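Local coordinates for protein-glutamine gamma-glutamyltransferase 2 (Pagrus major, PDB 1G0D) that probably catalyses the calcium-dependent cross-linking of peptide-bound glutamine to lysine side chains and other primary amines, using a Cys-His-Asp triad, at residues H479-F484 and N579-S583; S554-L558 and L670-K674; T507-M511 and E522-K526; F484-V490 and R543-Y549. All coordinates share one frame. Residues are numbered along the deposited sequence.

Contact 1: residues H479-F484 and N579-S583; sequences HAQPVF and NIPLS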
loop_
_atom_site.group_PDB
_atom_site.type_symbol
_atom_site.label_atom_id
_atom_site.label_comp_id
_atom_site.label_asym_id
_atom_site.label_seq_id
_atom_site.Cartn_x
_atom_site.Cartn_y
_atom_site.Cartn_z
ATOM N N HIS A 479 -12.129 -26.957 -3.805
ATOM C CA HIS A 479 -10.913 -27.540 -3.288
ATOM C C HIS A 479 -10.800 -27.413 -1.776
ATOM O O HIS A 479 -11.412 -26.523 -1.182
ATOM C CB HIS A 479 -9.702 -26.892 -3.964
ATOM C CG HIS A 479 -9.443 -25.470 -3.548
ATOM N ND1 HIS A 479 -9.352 -24.438 -4.458
ATOM C CD2 HIS A 479 -9.184 -24.920 -2.338
ATOM C CE1 HIS A 479 -9.050 -23.318 -3.829
ATOM N NE2 HIS A 479 -8.943 -23.584 -2.541
ATOM N N ALA A 480 -9.994 -28.286 -1.166
ATOM C CA ALA A 480 -9.782 -28.298 0.294
ATOM C C ALA A 480 -8.618 -27.440 0.790
ATOM O O ALA A 480 -8.030 -27.761 1.826
ATOM C CB ALA A 480 -9.561 -29.733 0.779
ATOM N N GLN A 481 -8.295 -26.366 0.067
ATOM C CA GLN A 481 -7.181 -25.474 0.410
ATOM C C GLN A 481 -5.911 -26.267 0.650
ATOM O O GLN A 481 -5.474 -26.408 1.786
ATOM C CB GLN A 481 -7.499 -24.673 1.659
ATOM C CG GLN A 481 -8.664 -23.757 1.490
ATOM C CD GLN A 481 -9.248 -23.356 2.815
ATOM O OE1 GLN A 481 -10.184 -23.996 3.317
ATOM N NE2 GLN A 481 -8.697 -22.292 3.406
ATOM N N PRO A 482 -5.276 -26.760 -0.429
ATOM C CA PRO A 482 -4.043 -27.557 -0.342
ATOM C C PRO A 482 -2.841 -26.837 0.188
ATOM O O PRO A 482 -2.734 -25.615 0.046
ATOM C CB PRO A 482 -3.797 -27.969 -1.778
ATOM C CG PRO A 482 -4.397 -26.843 -2.563
ATOM C CD PRO A 482 -5.674 -26.553 -1.834
ATOM N N VAL A 483 -1.927 -27.602 0.783
ATOM C CA VAL A 483 -0.685 -27.044 1.278
ATOM C C VAL A 483 0.427 -27.307 0.269
ATOM O O VAL A 483 0.548 -28.410 -0.218
ATOM C CB VAL A 483 -0.271 -27.707 2.576
ATOM C CG1 VAL A 483 1.076 -27.117 3.063
ATOM C CG2 VAL A 483 -1.365 -27.527 3.593
ATOM N N PHE A 484 1.232 -26.307 -0.055
ATOM C CA PHE A 484 2.327 -26.516 -0.992
ATOM C C PHE A 484 3.134 -27.717 -0.523
ATOM O O PHE A 484 3.438 -27.834 0.673
ATOM C CB PHE A 484 3.247 -25.301 -1.039
ATOM C CG PHE A 484 4.363 -25.443 -2.018
ATOM C CD1 PHE A 484 4.088 -25.652 -3.363
ATOM C CD2 PHE A 484 5.693 -25.390 -1.603
ATOM C CE1 PHE A 484 5.129 -25.804 -4.289
ATOM C CE2 PHE A 484 6.742 -25.542 -2.523
ATOM C CZ PHE A 484 6.455 -25.752 -3.868
ATOM N N ASN A 579 -8.772 -19.955 -8.816
ATOM C CA ASN A 579 -7.338 -19.827 -8.611
ATOM C C ASN A 579 -7.061 -20.433 -7.284
ATOM O O ASN A 579 -7.629 -20.009 -6.280
ATOM C CB ASN A 579 -6.909 -18.380 -8.583
ATOM C CG ASN A 579 -6.793 -17.812 -9.949
ATOM O OD1 ASN A 579 -5.719 -17.836 -10.543
ATOM N ND2 ASN A 579 -7.900 -17.302 -10.474
ATOM N N ILE A 580 -6.189 -21.432 -7.275
ATOM C CA ILE A 580 -5.885 -22.094 -6.041
ATOM C C ILE A 580 -4.557 -21.681 -5.451
ATOM O O ILE A 580 -3.515 -21.917 -6.032
ATOM C CB ILE A 580 -5.887 -23.609 -6.224
ATOM C CG1 ILE A 580 -7.159 -24.029 -6.951
ATOM C CG2 ILE A 580 -5.827 -24.303 -4.872
ATOM C CD1 ILE A 580 -7.327 -25.531 -7.118
ATOM N N PRO A 581 -4.583 -20.973 -4.315
ATOM C CA PRO A 581 -3.329 -20.581 -3.686
ATOM C C PRO A 581 -2.880 -21.718 -2.710
ATOM O O PRO A 581 -3.538 -21.998 -1.698
ATOM C CB PRO A 581 -3.692 -19.272 -2.984
ATOM C CG PRO A 581 -5.182 -19.260 -2.889
ATOM C CD PRO A 581 -5.743 -20.427 -3.597
ATOM N N LEU A 582 -1.785 -22.396 -3.041
ATOM C CA LEU A 582 -1.293 -23.483 -2.202
ATOM C C LEU A 582 -0.544 -22.844 -1.021
ATOM O O LEU A 582 0.359 -22.028 -1.234
ATOM C CB LEU A 582 -0.365 -24.397 -3.020
ATOM C CG LEU A 582 -0.891 -25.528 -3.920
ATOM C CD1 LEU A 582 -2.233 -25.227 -4.425
ATOM C CD2 LEU A 582 0.002 -25.689 -5.092
ATOM N N SER A 583 -0.904 -23.230 0.212
ATOM C CA SER A 583 -0.315 -22.646 1.431
ATOM C C SER A 583 1.099 -23.014 1.830
ATOM O O SER A 583 1.576 -24.081 1.491
ATOM C CB SER A 583 -1.222 -22.906 2.654
ATOM O OG SER A 583 -1.846 -24.179 2.671
#
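The three most covered residues are Ser583 (74 Å²), Pro482 (64 Å²) and Leu582 (62 Å²), nearly half of the 417 Å² buried on both sides. Ser583 does the polar work. Its backbone N donates to Pro482 O at 3.0 Å with an N-H...O angle of 164°, and its OG, at chi1 38°, reaches back to the same Pro482 O at 3.1 Å, so one carbonyl takes two bonds from one residue. In return Phe484 N donates to Ser583 O at 2.7 Å. The two backbone bonds flank Val483 and make a single beta bridge between Val483 and Ser583, with CA atoms 4.4 Å apart.

Pro482 supplies the apolar part: its CG lies 3.3 Å from Leu582 CD1 and 3.7 Å from Ile580 CG2. Farther along, Ile580 CG2 sits over a face of the His479 imidazole, 3.7 Å from the ring centroid and 21° off its normal, a CH-pi contact. His479 to Pro482 and Asn579 to Pro581 belong, by similarity, to the GTP-binding site, so the contact ties two parts of that site together. It joins the loop between strands 473-479 and 488-496 to the end of strand 573-581; Pro482 and Leu582 touch Phe488 and Ile580 touches Val490, both of strand 488-496, while Leu582 meets Ile559 and Ile580 meets Val561 of strand 558-566.

Contact 2: residues S554-L558 and L670-K674; sequences SEHHL and LKDVK
Ser554 opens a type I beta turn that ends at His557, closed by His557 N donating to Ser554 O at 2.7 Å. Glu555 (phi/psi -56/-24) holds the first inner position; its CA is 5.7 Å from that of Lys671, the nearest CA pair, and its O lies 3.2 Å from Asp672 CB, while its OE1 bonds Tyr240 OH. His556 follows at -92/-6, with chi1 -80° (m) placing ND1 3.6 Å from Asp672 OD1. A water 2.9 Å from Asp672 OD1 donates to it and makes a weak 3.5 Å bond to His556 O; the main partner of that carboxylate is Arg171. The turn, leading into strand 558-566, thus meets the loop residues Lys671 and Asp672 just ahead of strand 673-682 in the C-terminal Ig-like domain: an interdomain contact, in which Asp672 takes left-handed angles (72/55) and chi1 -153° (t). His557 is left-handed too (51/55); chi1 -34° and chi2 -93° aim its ring edge at Lys671, and NE2 donates to Lys671 O at 3.0 Å, angle 151°. Leu558 then begins the strand, out of reach of 670-674.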
loop_
_atom_site.group_PDB
_atom_site.type_symbol
_atom_site.label_atom_id
_atom_site.label_comp_id
_atom_site.label_asym_id
_atom_site.label_seq_id
_atom_site.Cartn_x
_atom_site.Cartn_y
_atom_site.Cartn_z
ATOM N N SER A 554 5.101 -20.549 -9.062
ATOM C CA SER A 554 6.018 -19.470 -8.590
ATOM C C SER A 554 5.997 -19.288 -7.057
ATOM O O SER A 554 5.395 -20.081 -6.326
ATOM C CB SER A 554 5.588 -18.126 -9.198
ATOM O OG SER A 554 6.507 -17.647 -10.148
ATOM N N GLU A 555 6.609 -18.195 -6.588
ATOM C CA GLU A 555 6.683 -17.881 -5.162
ATOM C C GLU A 555 5.317 -17.819 -4.485
ATOM O O GLU A 555 5.222 -18.006 -3.273
ATOM C CB GLU A 555 7.375 -16.547 -4.968
ATOM C CG GLU A 555 6.598 -15.415 -5.586
ATOM C CD GLU A 555 7.246 -14.868 -6.838
ATOM O OE1 GLU A 555 6.818 -13.775 -7.275
ATOM O OE2 GLU A 555 8.174 -15.522 -7.381
ATOM N N HIS A 556 4.265 -17.549 -5.256
ATOM C CA HIS A 556 2.929 -17.475 -4.676
ATOM C C HIS A 556 2.232 -18.825 -4.748
ATOM O O HIS A 556 1.142 -18.986 -4.226
ATOM C CB HIS A 556 2.068 -16.384 -5.360
ATOM C CG HIS A 556 2.340 -14.978 -4.872
ATOM N ND1 HIS A 556 3.270 -14.683 -3.898
ATOM C CD2 HIS A 556 1.827 -13.785 -5.265
ATOM C CE1 HIS A 556 3.324 -13.373 -3.712
ATOM N NE2 HIS A 556 2.459 -12.807 -4.530
ATOM N N HIS A 557 2.846 -19.800 -5.402
ATOM C CA HIS A 557 2.237 -21.134 -5.475
ATOM C C HIS A 557 0.767 -21.146 -5.933
ATOM O O HIS A 557 -0.100 -21.717 -5.254
ATOM C CB HIS A 557 2.332 -21.825 -4.100
ATOM C CG HIS A 557 3.571 -21.483 -3.334
ATOM N ND1 HIS A 557 4.720 -22.242 -3.402
ATOM C CD2 HIS A 557 3.859 -20.444 -2.521
ATOM C CE1 HIS A 557 5.662 -21.683 -2.667
ATOM N NE2 HIS A 557 5.164 -20.589 -2.120
ATOM N N LEU A 558 0.498 -20.551 -7.098
ATOM C CA LEU A 558 -0.860 -20.464 -7.645
ATOM C C LEU A 558 -1.200 -21.378 -8.841
ATOM O O LEU A 558 -0.436 -21.507 -9.802
ATOM C CB LEU A 558 -1.127 -19.030 -8.067
ATOM C CG LEU A 558 -1.387 -17.948 -7.039
ATOM C CD1 LEU A 558 -1.088 -16.623 -7.734
ATOM C CD2 LEU A 558 -2.847 -18.013 -6.510
ATOM N N LEU A 670 11.499 -23.496 -0.547
ATOM C CA LEU A 670 10.358 -22.948 0.219
ATOM C C LEU A 670 10.467 -21.445 0.272
ATOM O O LEU A 670 11.387 -20.888 0.906
ATOM C CB LEU A 670 10.323 -23.451 1.646
ATOM C CG LEU A 670 9.048 -24.142 2.131
ATOM C CD1 LEU A 670 8.785 -23.731 3.553
ATOM C CD2 LEU A 670 7.883 -23.839 1.264
ATOM N N LYS A 671 9.523 -20.795 -0.407
ATOM C CA LYS A 671 9.520 -19.355 -0.463
ATOM C C LYS A 671 8.174 -18.843 -0.027
ATOM O O LYS A 671 7.180 -19.580 -0.120
ATOM C CB LYS A 671 9.802 -18.877 -1.901
ATOM C CG LYS A 671 10.831 -19.683 -2.684
ATOM C CD LYS A 671 10.981 -19.190 -4.120
ATOM C CE LYS A 671 12.432 -18.840 -4.413
ATOM N NZ LYS A 671 13.152 -18.325 -3.180
ATOM N N ASP A 672 8.157 -17.582 0.440
ATOM C CA ASP A 672 6.926 -16.917 0.852
ATOM C C ASP A 672 6.430 -17.522 2.173
ATOM O O ASP A 672 5.304 -18.011 2.286
ATOM C CB ASP A 672 5.893 -17.087 -0.291
ATOM C CG ASP A 672 4.856 -15.976 -0.356
ATOM O OD1 ASP A 672 3.683 -16.288 -0.670
ATOM O OD2 ASP A 672 5.200 -14.805 -0.115
ATOM N N VAL A 673 7.281 -17.536 3.184
ATOM C CA VAL A 673 6.851 -18.080 4.464
ATOM C C VAL A 673 6.881 -16.994 5.566
ATOM O O VAL A 673 7.946 -16.454 5.888
ATOM C CB VAL A 673 7.741 -19.290 4.864
ATOM C CG1 VAL A 673 7.266 -19.858 6.179
ATOM C CG2 VAL A 673 7.689 -20.351 3.773
ATOM N N LYS A 674 5.708 -16.703 6.150
ATOM C CA LYS A 674 5.580 -15.665 7.170
ATOM C C LYS A 674 5.036 -16.028 8.554
ATOM O O LYS A 674 4.500 -17.122 8.811
ATOM C CB LYS A 674 4.721 -14.508 6.644
ATOM C CG LYS A 674 4.638 -14.365 5.154
ATOM C CD LYS A 674 5.963 -13.913 4.656
ATOM C CE LYS A 674 5.856 -13.143 3.387
ATOM N NZ LYS A 674 7.092 -12.342 3.214
HETATM O O HOH W 1 1.847 -18.518 -0.877
#

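Contact 3: residues T507-M511 and E522-K526; sequences TMLAM and ECQRK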
loop_
_atom_site.group_PDB
_atom_site.type_symbol
_atom_site.label_atom_id
_atom_site.label_comp_id
_atom_site.label_asym_id
_atom_site.label_seq_id
_atom_site.Cartn_x
_atom_site.Cartn_y
_atom_site.Cartn_z
ATOM N N THR A 507 -14.531 -29.858 -20.555
ATOM C CA THR A 507 -13.088 -29.663 -20.653
ATOM C C THR A 507 -12.516 -29.030 -19.376
ATOM O O THR A 507 -13.037 -28.030 -18.895
ATOM C CB THR A 507 -12.754 -28.726 -21.807
ATOM O OG1 THR A 507 -13.411 -29.174 -23.001
ATOM C CG2 THR A 507 -11.247 -28.658 -22.004
ATOM N N MET A 508 -11.443 -29.594 -18.838
ATOM C CA MET A 508 -10.814 -29.048 -17.635
ATOM C C MET A 508 -9.314 -28.897 -17.811
ATOM O O MET A 508 -8.665 -29.772 -18.374
ATOM C CB MET A 508 -11.052 -29.963 -16.451
ATOM C CG MET A 508 -12.374 -30.625 -16.456
ATOM S SD MET A 508 -12.233 -31.943 -15.260
ATOM C CE MET A 508 -12.916 -33.353 -16.170
ATOM N N LEU A 509 -8.756 -27.780 -17.359
ATOM C CA LEU A 509 -7.312 -27.566 -17.450
ATOM C C LEU A 509 -6.818 -27.030 -16.139
ATOM O O LEU A 509 -7.540 -26.373 -15.416
ATOM C CB LEU A 509 -6.922 -26.510 -18.475
ATOM C CG LEU A 509 -7.540 -26.151 -19.820
ATOM C CD1 LEU A 509 -8.994 -25.682 -19.693
ATOM C CD2 LEU A 509 -6.645 -25.026 -20.398
ATOM N N ALA A 510 -5.557 -27.259 -15.856
ATOM C CA ALA A 510 -4.977 -26.760 -14.640
ATOM C C ALA A 510 -3.594 -26.279 -15.062
ATOM O O ALA A 510 -2.765 -27.074 -15.519
ATOM C CB ALA A 510 -4.895 -27.867 -13.639
ATOM N N MET A 511 -3.358 -24.974 -14.940
ATOM C CA MET A 511 -2.082 -24.384 -15.337
ATOM C C MET A 511 -1.589 -23.511 -14.216
ATOM O O MET A 511 -2.396 -22.938 -13.509
ATOM C CB MET A 511 -2.278 -23.505 -16.555
ATOM C CG MET A 511 -2.782 -22.135 -16.184
ATOM S SD MET A 511 -3.837 -21.391 -17.441
ATOM C CE MET A 511 -4.917 -22.815 -17.749
ATOM N N GLU A 522 1.270 -25.133 -17.972
ATOM C CA GLU A 522 0.041 -25.921 -18.116
ATOM C C GLU A 522 0.281 -27.331 -17.560
ATOM O O GLU A 522 0.569 -28.260 -18.319
ATOM C CB GLU A 522 -0.357 -25.982 -19.601
ATOM C CG GLU A 522 -1.287 -27.131 -19.996
ATOM C CD GLU A 522 -2.743 -26.888 -19.630
ATOM O OE1 GLU A 522 -3.350 -25.888 -20.101
ATOM O OE2 GLU A 522 -3.284 -27.720 -18.865
ATOM N N CYS A 523 0.159 -27.498 -16.240
ATOM C CA CYS A 523 0.411 -28.805 -15.640
ATOM C C CYS A 523 -0.690 -29.873 -15.726
ATOM O O CYS A 523 -0.805 -30.703 -14.814
ATOM C CB CYS A 523 0.875 -28.668 -14.183
ATOM S SG CYS A 523 0.038 -27.432 -13.251
ATOM N N GLN A 524 -1.493 -29.820 -16.801
ATOM C CA GLN A 524 -2.529 -30.809 -17.123
ATOM C C GLN A 524 -3.902 -30.357 -17.539
ATOM O O GLN A 524 -4.501 -29.485 -16.941
ATOM C CB GLN A 524 -2.666 -31.863 -16.033
ATOM C CG GLN A 524 -3.728 -31.646 -15.018
ATOM C CD GLN A 524 -3.649 -32.710 -13.950
ATOM O OE1 GLN A 524 -4.597 -33.474 -13.755
ATOM N NE2 GLN A 524 -2.504 -32.784 -13.256
ATOM N N ARG A 525 -4.390 -31.022 -18.578
ATOM C CA ARG A 525 -5.683 -30.763 -19.203
ATOM C C ARG A 525 -6.469 -32.092 -19.297
ATOM O O ARG A 525 -5.909 -33.164 -19.048
ATOM C CB ARG A 525 -5.402 -30.176 -20.577
ATOM C CG ARG A 525 -6.582 -29.902 -21.422
ATOM C CD ARG A 525 -6.094 -29.679 -22.832
ATOM N NE ARG A 525 -5.466 -28.378 -22.983
ATOM C CZ ARG A 525 -6.044 -27.355 -23.593
ATOM N NH1 ARG A 525 -5.396 -26.204 -23.686
ATOM N NH2 ARG A 525 -7.268 -27.485 -24.107
ATOM N N LYS A 526 -7.751 -32.050 -19.654
ATOM C CA LYS A 526 -8.544 -33.285 -19.710
ATOM C C LYS A 526 -9.962 -32.980 -20.162
ATOM O O LYS A 526 -10.586 -32.068 -19.646
ATOM C CB LYS A 526 -8.563 -33.901 -18.307
ATOM C CG LYS A 526 -9.438 -35.117 -18.058
ATOM C CD LYS A 526 -9.366 -35.440 -16.545
ATOM C CE LYS A 526 -10.145 -36.684 -16.122
ATOM N NZ LYS A 526 -10.991 -36.401 -14.910
#
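Glu522 comes up beside the end of the partner segment, its CA 3.8 Å from that of Met511. The side chain folds back so that OE1 lies 3.4 Å from Leu509 CD2, a van der Waals contact of the carboxylate with a methyl group. Cys523 brings its N to 3.0 Å from Ala510 O, but the angle is too poor for a hydrogen bond. At Gln524 the backbone takes the unusual angles phi 134°, psi 136°, after which regular pairing begins: Gln524 O accepts from Ala510 N at 2.7 Å. Gln524 NE2 donates to Cys523 O at 3.1 Å. Here the segments 507-511 and 522-526 run 159° apart, as parts of the beta hairpin of strands 502-513 and 525-532 at the edge of a mixed sheet. Arg525 faces Leu509 as a non-hydrogen-bonded pair, with CA atoms 4.0 Å apart; Leu509 CD2 lies over a face of the guanidinium, 3.7 Å from Arg525 NH1, while the polar end engages Glu317 and the carbonyl of Arg315. Lys526 and Met508 make the hydrogen-bonded pair: Met508 N donates to Lys526 O at 2.7 Å (164°), and Lys526 N returns a weak bond to Met508 O at 2.8 Å (121°). Lys526 NZ passes 3.8 Å from Met508 CE and forms a salt bridge with Glu540.

Contact 4: residues F484-V490 and R543-Y549; sequences FGTDFDV and RLHYDDY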
loop_
_atom_site.group_PDB
_atom_site.type_symbol
_atom_site.label_atom_id
_atom_site.label_comp_id
_atom_site.label_asym_id
_atom_site.label_seq_id
_atom_site.Cartn_x
_atom_site.Cartn_y
_atom_site.Cartn_z
ATOM N N PHE A 484 1.232 -26.307 -0.055
ATOM C CA PHE A 484 2.327 -26.516 -0.992
ATOM C C PHE A 484 3.134 -27.717 -0.523
ATOM O O PHE A 484 3.438 -27.834 0.673
ATOM C CB PHE A 484 3.247 -25.301 -1.039
ATOM C CG PHE A 484 4.363 -25.443 -2.018
ATOM C CD1 PHE A 484 4.088 -25.652 -3.363
ATOM C CD2 PHE A 484 5.693 -25.390 -1.603
ATOM C CE1 PHE A 484 5.129 -25.804 -4.289
ATOM C CE2 PHE A 484 6.742 -25.542 -2.523
ATOM C CZ PHE A 484 6.455 -25.752 -3.868
ATOM N N GLY A 485 3.480 -28.587 -1.477
ATOM C CA GLY A 485 4.229 -29.800 -1.192
ATOM C C GLY A 485 3.373 -31.052 -1.398
ATOM O O GLY A 485 3.903 -32.141 -1.600
ATOM N N THR A 486 2.051 -30.906 -1.382
ATOM C CA THR A 486 1.170 -32.060 -1.525
ATOM C C THR A 486 0.427 -32.246 -2.859
ATOM O O THR A 486 0.228 -31.289 -3.626
ATOM C CB THR A 486 0.115 -32.075 -0.360
ATOM O OG1 THR A 486 -0.950 -31.172 -0.654
ATOM C CG2 THR A 486 0.745 -31.642 0.957
ATOM N N ASP A 487 0.039 -33.493 -3.144
ATOM C CA ASP A 487 -0.732 -33.785 -4.344
ATOM C C ASP A 487 -2.148 -33.679 -3.840
ATOM O O ASP A 487 -2.424 -34.091 -2.725
ATOM C CB ASP A 487 -0.559 -35.219 -4.830
ATOM C CG ASP A 487 0.849 -35.727 -4.740
ATOM O OD1 ASP A 487 1.814 -34.990 -5.051
ATOM O OD2 ASP A 487 0.969 -36.914 -4.369
ATOM N N PHE A 488 -3.074 -33.182 -4.642
ATOM C CA PHE A 488 -4.436 -33.056 -4.132
ATOM C C PHE A 488 -5.467 -33.171 -5.217
ATOM O O PHE A 488 -5.149 -33.177 -6.389
ATOM C CB PHE A 488 -4.603 -31.686 -3.451
ATOM C CG PHE A 488 -4.197 -30.517 -4.334
ATOM C CD1 PHE A 488 -2.880 -30.041 -4.330
ATOM C CD2 PHE A 488 -5.118 -29.926 -5.202
ATOM C CE1 PHE A 488 -2.487 -29.000 -5.192
ATOM C CE2 PHE A 488 -4.728 -28.895 -6.058
ATOM C CZ PHE A 488 -3.415 -28.432 -6.054
ATOM N N ASP A 489 -6.719 -33.225 -4.816
ATOM C CA ASP A 489 -7.781 -33.311 -5.786
ATOM C C ASP A 489 -8.549 -32.011 -5.770
ATOM O O ASP A 489 -8.617 -31.332 -4.735
ATOM C CB ASP A 489 -8.755 -34.434 -5.446
ATOM C CG ASP A 489 -8.064 -35.746 -5.152
ATOM O OD1 ASP A 489 -8.650 -36.547 -4.392
ATOM O OD2 ASP A 489 -6.950 -35.979 -5.673
ATOM N N VAL A 490 -9.104 -31.666 -6.931
ATOM C CA VAL A 490 -9.936 -30.482 -7.120
ATOM C C VAL A 490 -11.188 -31.018 -7.799
ATOM O O VAL A 490 -11.092 -31.634 -8.851
ATOM C CB VAL A 490 -9.294 -29.460 -8.115
ATOM C CG1 VAL A 490 -10.284 -28.377 -8.426
ATOM C CG2 VAL A 490 -8.024 -28.865 -7.533
ATOM N N ARG A 543 -6.554 -34.639 -10.259
ATOM C CA ARG A 543 -5.539 -34.726 -9.237
ATOM C C ARG A 543 -4.264 -34.075 -9.661
ATOM O O ARG A 543 -3.620 -34.523 -10.608
ATOM C CB ARG A 543 -5.251 -36.171 -8.872
ATOM C CG ARG A 543 -4.170 -36.325 -7.817
ATOM C CD ARG A 543 -4.362 -37.603 -7.018
ATOM N NE ARG A 543 -3.393 -37.704 -5.936
ATOM C CZ ARG A 543 -3.651 -37.391 -4.667
ATOM N NH1 ARG A 543 -4.855 -36.952 -4.313
ATOM N NH2 ARG A 543 -2.703 -37.526 -3.745
ATOM N N LEU A 544 -3.918 -33.000 -8.960
ATOM C CA LEU A 544 -2.690 -32.265 -9.215
ATOM C C LEU A 544 -1.636 -32.845 -8.261
ATOM O O LEU A 544 -1.962 -33.151 -7.110
ATOM C CB LEU A 544 -2.931 -30.782 -8.948
ATOM C CG LEU A 544 -3.593 -29.934 -10.038
ATOM C CD1 LEU A 544 -3.012 -30.236 -11.393
ATOM C CD2 LEU A 544 -5.048 -30.208 -10.039
ATOM N N HIS A 545 -0.393 -33.003 -8.745
ATOM C CA HIS A 545 0.710 -33.589 -7.960
ATOM C C HIS A 545 1.901 -32.677 -7.795
ATOM O O HIS A 545 2.276 -31.951 -8.705
ATOM C CB HIS A 545 1.229 -34.861 -8.612
ATOM C CG HIS A 545 0.180 -35.897 -8.816
ATOM N ND1 HIS A 545 -0.634 -35.920 -9.928
ATOM C CD2 HIS A 545 -0.183 -36.957 -8.060
ATOM C CE1 HIS A 545 -1.451 -36.953 -9.849
ATOM N NE2 HIS A 545 -1.198 -37.599 -8.725
ATOM N N TYR A 546 2.540 -32.778 -6.645
ATOM C CA TYR A 546 3.657 -31.927 -6.365
ATOM C C TYR A 546 4.740 -31.921 -7.399
ATOM O O TYR A 546 5.071 -30.868 -7.917
ATOM C CB TYR A 546 4.271 -32.270 -5.022
ATOM C CG TYR A 546 5.457 -31.402 -4.718
ATOM C CD1 TYR A 546 5.319 -30.022 -4.588
ATOM C CD2 TYR A 546 6.724 -31.952 -4.555
ATOM C CE1 TYR A 546 6.411 -29.211 -4.302
ATOM C CE2 TYR A 546 7.840 -31.138 -4.267
ATOM C CZ TYR A 546 7.667 -29.773 -4.145
ATOM O OH TYR A 546 8.749 -28.966 -3.892
ATOM N N ASP A 547 5.293 -33.085 -7.712
ATOM C CA ASP A 547 6.405 -33.163 -8.668
ATOM C C ASP A 547 6.050 -32.663 -10.047
ATOM O O ASP A 547 6.927 -32.456 -10.876
ATOM C CB ASP A 547 6.936 -34.585 -8.757
ATOM C CG ASP A 547 5.910 -35.609 -8.330
ATOM O OD1 ASP A 547 5.353 -36.308 -9.213
ATOM O OD2 ASP A 547 5.656 -35.708 -7.107
ATOM N N ASP A 548 4.761 -32.467 -10.285
ATOM C CA ASP A 548 4.299 -31.945 -11.559
ATOM C C ASP A 548 4.259 -30.422 -11.434
ATOM O O ASP A 548 4.902 -29.707 -12.199
ATOM C CB ASP A 548 2.878 -32.440 -11.877
ATOM C CG ASP A 548 2.832 -33.886 -12.400
ATOM O OD1 ASP A 548 3.859 -34.386 -12.916
ATOM O OD2 ASP A 548 1.745 -34.514 -12.291
ATOM N N TYR A 549 3.510 -29.920 -10.458
ATOM C CA TYR A 549 3.402 -28.473 -10.310
ATOM C C TYR A 549 4.564 -27.725 -9.714
ATOM O O TYR A 549 4.534 -26.509 -9.758
ATOM C CB TYR A 549 2.084 -28.031 -9.608
ATOM C CG TYR A 549 1.947 -28.293 -8.116
ATOM C CD1 TYR A 549 2.841 -27.744 -7.193
ATOM C CD2 TYR A 549 0.957 -29.151 -7.645
ATOM C CE1 TYR A 549 2.760 -28.052 -5.853
ATOM C CE2 TYR A 549 0.869 -29.471 -6.305
ATOM C CZ TYR A 549 1.779 -28.928 -5.414
ATOM O OH TYR A 549 1.729 -29.328 -4.087
HETATM O O HOH W 2 3.463 -37.264 -5.906
#
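An antiparallel strand pair leading into a short helix defines this contact: strand 488-496 runs beside the end of strand 536-544, in a small sheet of the first of the two C-terminal beta-barrel domains, which follow the catalytic core, and helix 546-549 comes directly after. The pairing rests on Phe488 N to Leu544 O at 2.7 Å and Leu544 N to Phe488 O at 2.9 Å. Next to it, Asp489 and Arg543 form a non-hydrogen-bonded pair joined by a salt bridge, Asp489 OD2 to Arg543 NH1 at 2.7 Å; Arg543 NH2 makes a long one, 3.8 Å, to Asp487 OD2. Asp487 also holds the start of the helix: its OD1 accepts from Tyr546 N at 2.8 Å (165°), immediately after the N-cap residue His545. On the other sheet face, Leu544 CB lies over the Phe488 ring, 4.1 Å from the centroid. Beyond the strands, Tyr546 turns its edge to the face of Phe484, centroids 5.3 Å apart and planes at 75°. Gly485, at phi 111° and psi -20°, where a CB would jam against the preceding carbonyl, offers its N to Tyr549 OH at 3.2 Å, and that hydroxyl donates to Thr486 O at 2.5 Å.

Overall arrangement
Contacts 1 and 4 share Phe484 and have centres about 9 Å apart; Pro482 CB meets Phe488 CD1 at 3.4 Å, and Ile580 CD1 meets Val490 CG2 at 3.4 Å. Contact 2 joins them through His557, whose ND1 is 3.5 Å from Phe484 CD1 and whose O probably accepts from Leu582 N at 2.9 Å. Contact 3 borders contact 4, with Ala510 CB 3.8 Å from Leu544 CD1, but does not touch contact 1, about 7 Å away at the nearest atoms. The side chain of Tyr515, important for catalysis, is about 4 Å from that of His556 in contact 2 and about 8 Å from that of Asn579 in contact 1.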